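Fumarylacetoacetate hydrolase (Burkholderia xenovorans, PDB 5TI1) probably hydrolyses fumarylacetoacetate to fumarate and acetoacetate, the final step of phenylalanine and tyrosine breakdown, using a bound divalent metal ion. Local coordinates at residues S13-T18 with S107-L112; P21-W26 with F37-L42; R202-L207 with F217-K222; W261-I266 with K280-T285. All coordinates share one frame; numbering follows the deposited sequence.

Contact 1. Residues S13-T18 with S107-L112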
loop_
_atom_site.group_PDB
_atom_site.type_symbol
_atom_site.label_atom_id
_atom_site.label_comp_id
_atom_site.label_asym_id
_atom_site.label_seq_id
_atom_site.Cartn_x
_atom_site.Cartn_y
_atom_site.Cartn_z
ATOM N N SER B 13 16.286 -5.524 34.046
ATOM C CA SER B 13 17.427 -6.383 34.337
ATOM C C SER B 13 17.247 -7.755 33.696
ATOM O O SER B 13 18.218 -8.364 33.225
ATOM C CB SER B 13 17.612 -6.504 35.848
ATOM O OG SER B 13 18.549 -7.515 36.155
ATOM N N ASP B 14 16.009 -8.257 33.677
ATOM C CA ASP B 14 15.707 -9.488 32.954
ATOM C C ASP B 14 16.007 -9.339 31.471
ATOM O O ASP B 14 16.565 -10.248 30.844
ATOM C CB ASP B 14 14.238 -9.864 33.141
ATOM C CG ASP B 14 13.934 -10.372 34.521
ATOM O OD1 ASP B 14 14.847 -10.923 35.169
ATOM O OD2 ASP B 14 12.770 -10.235 34.946
ATOM N N LEU B 15 15.612 -8.204 30.888
ATOM C CA LEU B 15 15.878 -7.962 29.479
ATOM C C LEU B 15 17.375 -7.924 29.202
ATOM O O LEU B 15 17.842 -8.446 28.182
ATOM C CB LEU B 15 15.211 -6.659 29.045
ATOM C CG LEU B 15 15.410 -6.260 27.583
ATOM C CD1 LEU B 15 14.759 -7.271 26.644
ATOM C CD2 LEU B 15 14.877 -4.866 27.340
ATOM N N GLN B 16 18.147 -7.324 30.109
ATOM C CA GLN B 16 19.586 -7.228 29.902
ATOM C C GLN B 16 20.241 -8.604 29.898
ATOM O O GLN B 16 21.162 -8.859 29.111
ATOM C CB GLN B 16 20.215 -6.348 30.981
ATOM C CG GLN B 16 21.698 -6.126 30.756
ATOM C CD GLN B 16 21.982 -5.650 29.345
ATOM O OE1 GLN B 16 22.540 -6.388 28.529
ATOM N NE2 GLN B 16 21.582 -4.415 29.044
ATOM N N ALA B 17 19.778 -9.505 30.771
ATOM C CA ALA B 17 20.356 -10.843 30.833
ATOM C C ALA B 17 20.247 -11.572 29.499
ATOM O O ALA B 17 21.127 -12.371 29.160
ATOM C CB ALA B 17 19.684 -11.653 31.942
ATOM N N THR B 18 19.188 -11.302 28.725
ATOM C CA THR B 18 19.001 -11.958 27.433
ATOM C C THR B 18 20.012 -11.498 26.390
ATOM O O THR B 18 20.143 -12.140 25.344
ATOM C CB THR B 18 17.585 -11.700 26.903
ATOM O OG1 THR B 18 17.463 -10.329 26.498
ATOM C CG2 THR B 18 16.532 -12.027 27.957
ATOM N N SER B 107 8.523 -9.674 27.686
ATOM C CA SER B 107 8.113 -10.795 28.527
ATOM C C SER B 107 8.368 -12.134 27.835
ATOM O O SER B 107 9.009 -13.029 28.401
ATOM C CB SER B 107 6.636 -10.658 28.894
ATOM O OG SER B 107 6.207 -11.763 29.674
ATOM N N VAL B 108 7.867 -12.292 26.605
ATOM C CA VAL B 108 8.088 -13.538 25.875
ATOM C C VAL B 108 9.578 -13.798 25.693
ATOM O O VAL B 108 10.056 -14.925 25.881
ATOM C CB VAL B 108 7.350 -13.509 24.522
ATOM C CG1 VAL B 108 7.775 -14.691 23.663
ATOM C CG2 VAL B 108 5.854 -13.542 24.744
ATOM N N ARG B 109 10.339 -12.761 25.338
ATOM C CA ARG B 109 11.764 -12.948 25.095
ATOM C C ARG B 109 12.496 -13.404 26.356
ATOM O O ARG B 109 13.386 -14.261 26.292
ATOM C CB ARG B 109 12.374 -11.657 24.562
ATOM C CG ARG B 109 13.867 -11.749 24.466
ATOM C CD ARG B 109 14.494 -10.470 24.012
ATOM N NE ARG B 109 15.937 -10.613 24.053
ATOM C CZ ARG B 109 16.645 -11.114 23.052
ATOM N NH1 ARG B 109 16.023 -11.491 21.941
ATOM N NH2 ARG B 109 17.964 -11.236 23.160
ATOM N N VAL B 110 12.126 -12.854 27.512
ATOM C CA VAL B 110 12.781 -13.242 28.755
ATOM C C VAL B 110 12.412 -14.673 29.133
ATOM O O VAL B 110 13.275 -15.459 29.542
ATOM C CB VAL B 110 12.433 -12.243 29.881
ATOM C CG1 VAL B 110 13.000 -12.728 31.204
ATOM C CG2 VAL B 110 12.987 -10.871 29.554
ATOM N N GLN B 111 11.131 -15.032 29.018
ATOM C CA GLN B 111 10.716 -16.399 29.321
ATOM C C GLN B 111 11.446 -17.400 28.428
ATOM O O GLN B 111 11.985 -18.408 28.907
ATOM C CB GLN B 111 9.202 -16.535 29.155
ATOM C CG GLN B 111 8.377 -15.712 30.144
ATOM C CD GLN B 111 6.887 -15.777 29.846
ATOM O OE1 GLN B 111 6.225 -16.770 30.146
ATOM N NE2 GLN B 111 6.358 -14.724 29.240
ATOM N N LEU B 112 11.489 -17.119 27.125
ATOM C CA LEU B 112 12.135 -18.027 26.181
ATOM C C LEU B 112 13.627 -18.149 26.463
ATOM O O LEU B 112 14.178 -19.257 26.481
ATOM C CB LEU B 112 11.897 -17.545 24.751
ATOM C CG LEU B 112 10.626 -18.064 24.081
ATOM C CD1 LEU B 112 10.443 -17.420 22.718
ATOM C CD2 LEU B 112 10.684 -19.580 23.953
#
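Helix 13-17 crosses the 107-112 part of helix 102-116 with 55° between their N-to-C directions, the segment axes 9.2 Å apart at their closest and the CA atoms of Leu15 and Val110 nearest each other. Thr18 OG1 takes the crowded position between its own backbone N and carbonyl carbon (chi1 71°), which turns the hydroxyl back to donate 2.6 Å to Leu15 O, in the carbonyl plane and on a lone pair. Thr18 OG1 also accepts from Arg109 NE at 2.9 Å; this bond is nearly straight (162°) and lies close to the guanidinium plane, so the hydroxyl is held from two directions. Arg109 gets there with a chain extended from CG to NE, and its NH2 adds a weak bond of 3.2 Å to Thr18 O. Its stronger partners are Gln40 O for NH2 and Asn41 O for NH1, so one side chain ties helix 102-116 to two separate pieces of chain. Beside this polar part, Leu15 CD1 touches Arg109 CD, the two side chains crossing at about a right angle. Val110 fills the middle: its CG1 meets Asp14 CB at 3.7 Å, its CG2 lies 4.0 Å from Leu15 N, and Thr18 CG2 comes up against its CA. The arrangement is an oblique helix-helix packing in which the N-terminal helix lies across a longer helix of the N-terminal domain, away from the metal sites.

Contact 2. Residues P21-W26 with F37-L42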
loop_
_atom_site.group_PDB
_atom_site.type_symbol
_atom_site.label_atom_id
_atom_site.label_comp_id
_atom_site.label_asym_id
_atom_site.label_seq_id
_atom_site.Cartn_x
_atom_site.Cartn_y
_atom_site.Cartn_z
ATOM N N PRO B 21 26.413 -11.894 26.076
ATOM C CA PRO B 21 27.160 -12.798 25.194
ATOM C C PRO B 21 27.597 -14.115 25.822
ATOM O O PRO B 21 27.839 -15.085 25.098
ATOM C CB PRO B 21 28.379 -11.955 24.803
ATOM C CG PRO B 21 27.885 -10.565 24.852
ATOM C CD PRO B 21 26.953 -10.524 26.031
ATOM N N SER B 22 27.715 -14.176 27.148
ATOM C CA SER B 22 28.191 -15.402 27.782
ATOM C C SER B 22 27.117 -16.482 27.852
ATOM O O SER B 22 27.450 -17.659 28.029
ATOM C CB SER B 22 28.729 -15.103 29.189
ATOM O OG SER B 22 27.688 -14.772 30.091
ATOM N N ARG B 23 25.846 -16.119 27.703
ATOM C CA ARG B 23 24.781 -17.106 27.796
ATOM C C ARG B 23 24.828 -18.063 26.609
ATOM O O ARG B 23 25.196 -17.688 25.493
ATOM C CB ARG B 23 23.424 -16.411 27.865
ATOM C CG ARG B 23 22.256 -17.349 28.096
ATOM C CD ARG B 23 20.969 -16.562 28.226
ATOM N NE ARG B 23 21.081 -15.536 29.258
ATOM C CZ ARG B 23 20.748 -15.716 30.532
ATOM N NH1 ARG B 23 20.281 -16.889 30.935
ATOM N NH2 ARG B 23 20.882 -14.720 31.401
ATOM N N LYS B 24 24.471 -19.321 26.868
ATOM C CA LYS B 24 24.425 -20.355 25.849
ATOM C C LYS B 24 23.181 -21.202 26.075
ATOM O O LYS B 24 22.562 -21.165 27.142
ATOM C CB LYS B 24 25.692 -21.235 25.866
ATOM C CG LYS B 24 26.989 -20.472 25.659
ATOM C CD LYS B 24 27.079 -19.864 24.269
ATOM C CE LYS B 24 28.157 -18.789 24.210
ATOM N NZ LYS B 24 28.208 -18.078 22.899
ATOM N N SER B 25 22.834 -21.989 25.060
ATOM C CA SER B 25 21.629 -22.801 25.065
ATOM C C SER B 25 21.964 -24.283 25.165
ATOM O O SER B 25 23.049 -24.728 24.782
ATOM C CB SER B 25 20.800 -22.554 23.795
ATOM O OG SER B 25 19.630 -23.359 23.780
ATOM N N TRP B 26 21.005 -25.050 25.680
ATOM C CA TRP B 26 21.081 -26.499 25.564
ATOM C C TRP B 26 20.681 -26.997 24.178
ATOM O O TRP B 26 20.779 -28.202 23.920
ATOM C CB TRP B 26 20.218 -27.175 26.633
ATOM C CG TRP B 26 18.843 -26.626 26.740
ATOM C CD1 TRP B 26 18.408 -25.679 27.618
ATOM C CD2 TRP B 26 17.709 -26.992 25.950
ATOM N NE1 TRP B 26 17.072 -25.429 27.422
ATOM C CE2 TRP B 26 16.620 -26.217 26.397
ATOM C CE3 TRP B 26 17.510 -27.890 24.900
ATOM C CZ2 TRP B 26 15.352 -26.322 25.837
ATOM C CZ3 TRP B 26 16.249 -27.987 24.342
ATOM C CH2 TRP B 26 15.186 -27.208 24.812
ATOM N N PHE B 37 21.286 -17.969 14.694
ATOM C CA PHE B 37 20.233 -18.051 15.693
ATOM C C PHE B 37 20.771 -18.430 17.070
ATOM O O PHE B 37 20.368 -19.433 17.671
ATOM C CB PHE B 37 19.169 -19.010 15.176
ATOM C CG PHE B 37 18.707 -18.653 13.787
ATOM C CD1 PHE B 37 18.213 -17.380 13.525
ATOM C CD2 PHE B 37 18.820 -19.556 12.737
ATOM C CE1 PHE B 37 17.811 -17.024 12.247
ATOM C CE2 PHE B 37 18.414 -19.209 11.450
ATOM C CZ PHE B 37 17.907 -17.944 11.209
ATOM N N SER B 38 21.688 -17.608 17.566
ATOM C CA SER B 38 22.196 -17.716 18.925
ATOM C C SER B 38 21.061 -17.538 19.926
ATOM O O SER B 38 20.005 -16.988 19.612
ATOM C CB SER B 38 23.253 -16.643 19.167
ATOM O OG SER B 38 22.744 -15.384 18.724
ATOM N N ILE B 39 21.300 -17.973 21.167
ATOM C CA ILE B 39 20.297 -17.738 22.204
ATOM C C ILE B 39 20.076 -16.247 22.411
ATOM O O ILE B 39 19.050 -15.842 22.967
ATOM C CB ILE B 39 20.694 -18.438 23.523
ATOM C CG1 ILE B 39 19.469 -18.627 24.423
ATOM C CG2 ILE B 39 21.787 -17.660 24.229
ATOM C CD1 ILE B 39 19.780 -19.275 25.763
ATOM N N GLN B 40 21.014 -15.413 21.959
ATOM C CA GLN B 40 20.862 -13.969 22.070
ATOM C C GLN B 40 19.918 -13.398 21.020
ATOM O O GLN B 40 19.483 -12.248 21.155
ATOM C CB GLN B 40 22.231 -13.285 21.962
ATOM C CG GLN B 40 23.141 -13.470 23.181
ATOM C CD GLN B 40 23.874 -14.798 23.192
ATOM O OE1 GLN B 40 23.773 -15.584 22.246
ATOM N NE2 GLN B 40 24.629 -15.051 24.262
ATOM N N ASN B 41 19.590 -14.169 19.986
ATOM C CA ASN B 41 18.772 -13.659 18.895
ATOM C C ASN B 41 17.294 -13.771 19.242
ATOM O O ASN B 41 16.661 -12.777 19.620
ATOM C CB ASN B 41 19.090 -14.405 17.596
ATOM C CG ASN B 41 18.428 -13.764 16.386
ATOM O OD1 ASN B 41 17.574 -12.889 16.521
ATOM N ND2 ASN B 41 18.826 -14.193 15.201
ATOM N N LEU B 42 16.741 -14.981 19.117
ATOM C CA LEU B 42 15.332 -15.261 19.364
ATOM C C LEU B 42 14.442 -14.444 18.424
ATOM O O LEU B 42 13.640 -13.612 18.881
ATOM C CB LEU B 42 14.988 -14.986 20.832
ATOM C CG LEU B 42 15.950 -15.646 21.824
ATOM C CD1 LEU B 42 15.570 -15.329 23.269
ATOM C CD2 LEU B 42 16.009 -17.150 21.590
HETATM O O HOH W 1 25.162 -18.001 22.084
#
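Gln40 NE2 is gripped by two backbone carbonyls: Arg23 O, at 3.0 Å from Gln40 NE2, and Asp20 O, just before 21-26. The bond to Arg23 O is somewhat bent (139°), with the donor above the carbonyl plane instead of on a lone pair. Pro21 O also sits close, but its angle is too poor for a bond. A bend at chi2 (81°) brings the amide of Gln40 up to the passing chain. On the other side of that amide, a water lies 2.8 Å from Gln40 OE1 and accepts from Lys24 NZ at 3.2 Å. Ile39 and Gln40 are the two central residues of a type I beta turn, closed by Asn41 N to Ser38 O at 2.9 Å, in the linker that leads from helix 13-17 into strand 44-49 of the N-terminal domain's antiparallel sheet. From this turn Ile39 reaches toward residues 21-26: its CG2 lies 3.6 Å from Arg23 O, and its CD1 lies 3.6 Å from Lys24 O, while Ser25 CB closes in beside CD1. The aliphatic part of Arg23 runs obliquely across the isoleucine, with Arg23 CD 3.9 Å from Ile39 CD1, before a bend at chi3 takes the guanidinium off to Ser117 OG and Ala17 O. Ser25 OG is bonded to Leu116 O, at the end of helix 102-116.

Contact 3. Residues R202-L207 with F217-K222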
loop_
_atom_site.group_PDB
_atom_site.type_symbol
_atom_site.label_atom_id
_atom_site.label_comp_id
_atom_site.label_asym_id
_atom_site.label_seq_id
_atom_site.Cartn_x
_atom_site.Cartn_y
_atom_site.Cartn_z
ATOM N N ARG B 202 10.712 -12.772 -14.454
ATOM C CA ARG B 202 11.168 -11.603 -15.183
ATOM C C ARG B 202 9.958 -10.894 -15.781
ATOM O O ARG B 202 9.174 -11.526 -16.507
ATOM C CB ARG B 202 12.152 -11.989 -16.287
ATOM C CG ARG B 202 12.624 -10.818 -17.164
ATOM C CD ARG B 202 13.597 -11.293 -18.262
ATOM N NE ARG B 202 14.751 -11.997 -17.706
ATOM C CZ ARG B 202 15.855 -11.397 -17.268
ATOM N NH1 ARG B 202 15.964 -10.076 -17.337
ATOM N NH2 ARG B 202 16.856 -12.118 -16.758
ATOM N N PRO B 203 9.753 -9.616 -15.481
ATOM C CA PRO B 203 8.579 -8.912 -16.008
ATOM C C PRO B 203 8.732 -8.539 -17.473
ATOM O O PRO B 203 9.824 -8.219 -17.945
ATOM C CB PRO B 203 8.505 -7.656 -15.129
ATOM C CG PRO B 203 9.939 -7.436 -14.654
ATOM C CD PRO B 203 10.495 -8.822 -14.482
ATOM N N ASN B 204 7.621 -8.607 -18.203
ATOM C CA ASN B 204 7.493 -7.864 -19.443
ATOM C C ASN B 204 6.982 -6.461 -19.133
ATOM O O ASN B 204 6.423 -6.210 -18.068
ATOM C CB ASN B 204 6.539 -8.562 -20.407
ATOM C CG ASN B 204 7.057 -9.910 -20.862
ATOM O OD1 ASN B 204 8.196 -10.037 -21.298
ATOM N ND2 ASN B 204 6.226 -10.928 -20.738
ATOM N N GLY B 205 7.177 -5.547 -20.074
ATOM C CA GLY B 205 6.690 -4.190 -19.885
ATOM C C GLY B 205 7.083 -3.321 -21.056
ATOM O O GLY B 205 7.618 -3.803 -22.055
ATOM N N GLN B 206 6.814 -2.024 -20.920
ATOM C CA GLN B 206 7.193 -1.062 -21.946
ATOM C C GLN B 206 8.658 -0.685 -21.785
ATOM O O GLN B 206 9.099 -0.322 -20.690
ATOM C CB GLN B 206 6.318 0.194 -21.875
ATOM C CG GLN B 206 4.837 -0.059 -22.112
ATOM C CD GLN B 206 4.081 1.191 -22.540
ATOM O OE1 GLN B 206 4.674 2.159 -23.029
ATOM N NE2 GLN B 206 2.760 1.172 -22.363
ATOM N N LEU B 207 9.406 -0.769 -22.879
ATOM C CA LEU B 207 10.822 -0.446 -22.915
ATOM C C LEU B 207 11.037 0.654 -23.942
ATOM O O LEU B 207 10.465 0.611 -25.037
ATOM C CB LEU B 207 11.663 -1.682 -23.283
ATOM C CG LEU B 207 11.363 -2.985 -22.541
ATOM C CD1 LEU B 207 12.127 -4.175 -23.156
ATOM C CD2 LEU B 207 11.694 -2.814 -21.066
ATOM N N PHE B 217 7.057 -3.294 -26.342
ATOM C CA PHE B 217 6.675 -4.240 -25.302
ATOM C C PHE B 217 7.630 -5.426 -25.353
ATOM O O PHE B 217 7.800 -6.028 -26.409
ATOM C CB PHE B 217 5.235 -4.706 -25.520
ATOM C CG PHE B 217 4.737 -5.658 -24.470
ATOM C CD1 PHE B 217 4.245 -5.183 -23.271
ATOM C CD2 PHE B 217 4.757 -7.021 -24.686
ATOM C CE1 PHE B 217 3.781 -6.045 -22.308
ATOM C CE2 PHE B 217 4.294 -7.889 -23.721
ATOM C CZ PHE B 217 3.803 -7.391 -22.533
ATOM N N GLY B 218 8.254 -5.759 -24.228
ATOM C CA GLY B 218 9.181 -6.877 -24.270
ATOM C C GLY B 218 9.708 -7.230 -22.896
ATOM O O GLY B 218 9.398 -6.580 -21.895
ATOM N N ALA B 219 10.522 -8.282 -22.862
ATOM C CA ALA B 219 11.089 -8.737 -21.600
ATOM C C ALA B 219 12.097 -7.724 -21.082
ATOM O O ALA B 219 12.950 -7.236 -21.831
ATOM C CB ALA B 219 11.749 -10.104 -21.765
ATOM N N CYS B 220 11.974 -7.390 -19.800
ATOM C CA CYS B 220 12.966 -6.573 -19.107
ATOM C C CYS B 220 14.389 -7.064 -19.373
ATOM O O CYS B 220 14.681 -8.256 -19.252
ATOM C CB CYS B 220 12.659 -6.613 -17.611
ATOM S SG CYS B 220 14.026 -6.220 -16.577
ATOM N N ARG B 221 15.276 -6.140 -19.747
ATOM C CA ARG B 221 16.678 -6.454 -20.002
ATOM C C ARG B 221 17.625 -5.975 -18.907
ATOM O O ARG B 221 18.833 -6.198 -19.019
ATOM C CB ARG B 221 17.133 -5.854 -21.342
ATOM C CG ARG B 221 16.418 -6.404 -22.571
ATOM C CD ARG B 221 16.770 -5.594 -23.809
ATOM N NE ARG B 221 15.841 -5.839 -24.907
ATOM C CZ ARG B 221 15.889 -5.227 -26.088
ATOM N NH1 ARG B 221 16.830 -4.324 -26.339
ATOM N NH2 ARG B 221 14.994 -5.521 -27.022
ATOM N N LYS B 222 17.125 -5.314 -17.860
ATOM C CA LYS B 222 17.971 -4.795 -16.783
ATOM C C LYS B 222 17.319 -5.138 -15.441
ATOM O O LYS B 222 16.893 -4.264 -14.681
ATOM C CB LYS B 222 18.194 -3.294 -16.927
ATOM C CG LYS B 222 19.090 -2.918 -18.084
ATOM C CD LYS B 222 19.588 -1.490 -17.928
ATOM C CE LYS B 222 20.494 -1.094 -19.068
ATOM N NZ LYS B 222 20.981 0.285 -18.848
#
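Three backbone hydrogen bonds join Pro203-Gly205 to Gly218-Cys220: Gly218 N to Gly205 O at 3.0 Å, Gly205 N to Gly218 O at 3.1 Å, and Cys220 N to Pro203 O at 3.0 Å, the last nearly straight (167°) and almost along the C=O axis. They make the antiparallel beta hairpin of strands 200-207 and 216-219 in the C-terminal domain, with Gly205 and Gly218 a hydrogen-bonded pair between the non-hydrogen-bonded pairs Asn204-Ala219 and Gln206-Phe217. At the open end a fourth bond comes from Arg202, bent at chi3, whose NH1 reaches Cys220 O at 2.9 Å from above the carbonyl plane. Its charge is met more strongly by Asp413, through a salt bridge to NE, so the guanidinium links the hairpin to a neighbouring loop. On the sheet face of Asn204, Phe217 and Ala219, the phenyl ring folds back over the strand pair and its CZ touches Asn204 CB at 3.7 Å. Asn204 OD1 turns to Ala219 CA, while its ND2 is bonded to Leu443 O. This face also meets the second subunit: Tyr313 of that chain lies against the Phe217 ring and bonds through OH to Gln206 NE2. The backbone Asn204 O is bonded to Ser363 OG of the second subunit. Leu207 spreads over Gly218 and Ala219 on the other face and touches helix 264-270; past the strands, Cys220 CB packs on Pro203 CG. The tip of Leu207 comes closest at CD1, 3.4 Å from Ala219 O.

Contact 4. Residues W261-I266 with K280-T285. With NA (sodium ion), chain L.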
loop_
_atom_site.group_PDB
_atom_site.type_symbol
_atom_site.label_atom_id
_atom_site.label_comp_id
_atom_site.label_asym_id
_atom_site.label_seq_id
_atom_site.Cartn_x
_atom_site.Cartn_y
_atom_site.Cartn_z
ATOM N N TRP B 261 13.392 -6.096 -5.800
ATOM C CA TRP B 261 13.657 -6.392 -7.203
ATOM C C TRP B 261 13.241 -5.225 -8.092
ATOM O O TRP B 261 12.147 -4.673 -7.944
ATOM C CB TRP B 261 12.913 -7.657 -7.633
ATOM C CG TRP B 261 13.154 -8.869 -6.780
ATOM C CD1 TRP B 261 12.379 -9.309 -5.739
ATOM C CD2 TRP B 261 14.227 -9.814 -6.908
ATOM N NE1 TRP B 261 12.915 -10.460 -5.204
ATOM C CE2 TRP B 261 14.045 -10.795 -5.906
ATOM C CE3 TRP B 261 15.322 -9.925 -7.765
ATOM C CZ2 TRP B 261 14.906 -11.882 -5.754
ATOM C CZ3 TRP B 261 16.188 -11.002 -7.606
ATOM C CH2 TRP B 261 15.970 -11.969 -6.611
ATOM N N SER B 262 14.122 -4.854 -9.020
ATOM C CA SER B 262 13.930 -3.680 -9.859
ATOM C C SER B 262 14.149 -4.038 -11.318
ATOM O O SER B 262 15.141 -4.690 -11.655
ATOM C CB SER B 262 14.891 -2.561 -9.456
ATOM O OG SER B 262 14.539 -2.032 -8.182
ATOM N N ALA B 263 13.231 -3.593 -12.180
ATOM C CA ALA B 263 13.389 -3.666 -13.634
ATOM C C ALA B 263 13.760 -2.265 -14.108
ATOM O O ALA B 263 12.887 -1.417 -14.315
ATOM C CB ALA B 263 12.112 -4.167 -14.297
ATOM N N ARG B 264 15.062 -2.016 -14.270
ATOM C CA ARG B 264 15.528 -0.638 -14.381
ATOM C C ARG B 264 15.196 -0.012 -15.722
ATOM O O ARG B 264 14.984 1.204 -15.784
ATOM C CB ARG B 264 17.028 -0.560 -14.135
ATOM C CG ARG B 264 17.391 -1.120 -12.797
ATOM C CD ARG B 264 18.654 -0.533 -12.249
ATOM N NE ARG B 264 18.840 -1.028 -10.897
ATOM C CZ ARG B 264 18.254 -0.508 -9.827
ATOM N NH1 ARG B 264 17.445 0.549 -9.944
ATOM N NH2 ARG B 264 18.479 -1.049 -8.639
ATOM N N ASP B 265 15.148 -0.805 -16.796
ATOM C CA ASP B 265 14.749 -0.238 -18.080
ATOM C C ASP B 265 13.264 0.098 -18.091
ATOM O O ASP B 265 12.865 1.130 -18.642
ATOM C CB ASP B 265 15.122 -1.171 -19.242
ATOM C CG ASP B 265 14.719 -2.625 -19.015
ATOM O OD1 ASP B 265 14.241 -2.980 -17.923
ATOM O OD2 ASP B 265 14.897 -3.431 -19.953
ATOM N N ILE B 266 12.431 -0.749 -17.479
ATOM C CA ILE B 266 11.029 -0.395 -17.281
ATOM C C ILE B 266 10.924 0.872 -16.436
ATOM O O ILE B 266 10.065 1.731 -16.676
ATOM C CB ILE B 266 10.264 -1.576 -16.645
ATOM C CG1 ILE B 266 10.194 -2.757 -17.625
ATOM C CG2 ILE B 266 8.856 -1.173 -16.235
ATOM C CD1 ILE B 266 9.410 -3.949 -17.096
ATOM N N LYS B 280 8.910 -1.837 -9.984
ATOM C CA LYS B 280 9.157 -2.235 -8.606
ATOM C C LYS B 280 8.168 -3.245 -8.066
ATOM O O LYS B 280 8.531 -4.046 -7.201
ATOM C CB LYS B 280 9.116 -1.017 -7.676
ATOM C CG LYS B 280 10.132 0.041 -8.009
ATOM C CD LYS B 280 11.505 -0.419 -7.636
ATOM C CE LYS B 280 12.371 0.742 -7.201
ATOM N NZ LYS B 280 13.700 0.224 -6.770
ATOM N N THR B 281 6.925 -3.199 -8.524
ATOM C CA THR B 281 5.836 -3.877 -7.847
ATOM C C THR B 281 5.656 -5.319 -8.287
ATOM O O THR B 281 4.755 -5.985 -7.772
ATOM C CB THR B 281 4.527 -3.129 -8.084
ATOM O OG1 THR B 281 4.215 -3.183 -9.481
ATOM C CG2 THR B 281 4.644 -1.668 -7.619
ATOM N N PHE B 282 6.464 -5.817 -9.232
ATOM C CA PHE B 282 6.289 -7.200 -9.669
ATOM C C PHE B 282 6.766 -8.204 -8.618
ATOM O O PHE B 282 6.341 -9.362 -8.652
ATOM C CB PHE B 282 7.008 -7.435 -11.006
ATOM C CG PHE B 282 8.505 -7.276 -10.937
ATOM C CD1 PHE B 282 9.098 -6.049 -11.171
ATOM C CD2 PHE B 282 9.315 -8.365 -10.660
ATOM C CE1 PHE B 282 10.477 -5.902 -11.109
ATOM C CE2 PHE B 282 10.688 -8.232 -10.598
ATOM C CZ PHE B 282 11.273 -6.998 -10.820
ATOM N N ALA B 283 7.614 -7.781 -7.681
ATOM C CA ALA B 283 8.134 -8.664 -6.638
ATOM C C ALA B 283 9.009 -7.896 -5.657
ATOM O O ALA B 283 9.841 -7.084 -6.065
ATOM C CB ALA B 283 8.958 -9.812 -7.231
ATOM N N THR B 284 8.821 -8.151 -4.367
ATOM C CA THR B 284 9.742 -7.723 -3.331
ATOM C C THR B 284 9.858 -8.888 -2.364
ATOM O O THR B 284 8.836 -9.439 -1.948
ATOM C CB THR B 284 9.243 -6.453 -2.620
ATOM O OG1 THR B 284 9.133 -5.378 -3.566
ATOM C CG2 THR B 284 10.209 -6.053 -1.517
ATOM N N THR B 285 11.085 -9.299 -2.040
ATOM C CA THR B 285 11.300 -10.471 -1.201
ATOM C C THR B 285 11.807 -10.043 0.174
ATOM O O THR B 285 12.667 -9.166 0.282
ATOM C CB THR B 285 12.291 -11.449 -1.862
ATOM O OG1 THR B 285 11.805 -11.825 -3.153
ATOM C CG2 THR B 285 12.460 -12.712 -1.030
HETATM NA NA NA L . 10.494 -4.792 -6.032
#
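The sodium site beside the catalytic-domain magnesium is built largely from this contact, where the end of strand 252-263 passes the turn between helix 278-281 and strand 284-292. Three backbone carbonyls point at the ion, Trp261 O at 2.5 Å from NA, with Lys280 O and Ala283 O each at 2.4 Å from it; Thr284 OG1 is a longer ligand at 2.9 Å from NA, and Asp260 OD1 completes the set. Asp260 also binds the magnesium, so one carboxylate joins the two metals; Lys280 and Thr284, which bind sodium here, are predicted to bind magnesium. The Lys280 side chain bends at chi2 and chi3 toward strand 252-263, where its NZ donates to Ser262 OG at 2.8 Å. Ser262 OG is bonded in turn to Asp260 O, and NZ forms a weak, long ion pair with Glu226, a magnesium ligand. Arg264 NH1 lies 4.9 Å from Lys280 NZ, a like charge that may be offset by Glu226 and Asp224, which form salt bridges with the Arg264 guanidinium. The Phe282 ring wedges against the strand, CZ on Trp261 CB at 3.6 Å and CE1 near Ala263 N, which lies at the ring edge. The Trp261 indole lies edge-on to the 283-285 backbone, with Ala283 O in the ring plane. Trp261 NE1 donates to Thr285 OG1 at 2.7 Å, in the ring plane and almost perfectly straight (176°).

In the fold
The four contacts form two pairs on opposite sides of the chain's centre. Contacts 1 and 2, with centres 12 Å apart, are nested along the chain and meet at Arg109, whose NH2 lies 2.7 Å from Gln40 O and whose NH1 lies 2.7 Å from Asn41 O; both lie away from the metal sites. Contacts 3 and 4, centres 10 Å apart, meet at Asp265 of contact 4, whose OD2 is 2.7 Å from Arg221 N of contact 3, and both touch the second subunit. Contact 4 holds the sodium, and its Lys280 side chain is about 4 Å from the magnesium; the Pro203 side chain of contact 3 lies about 9 Å from the sodium. Contacts 1 and 3 are farthest apart, their centres 50 Å distant.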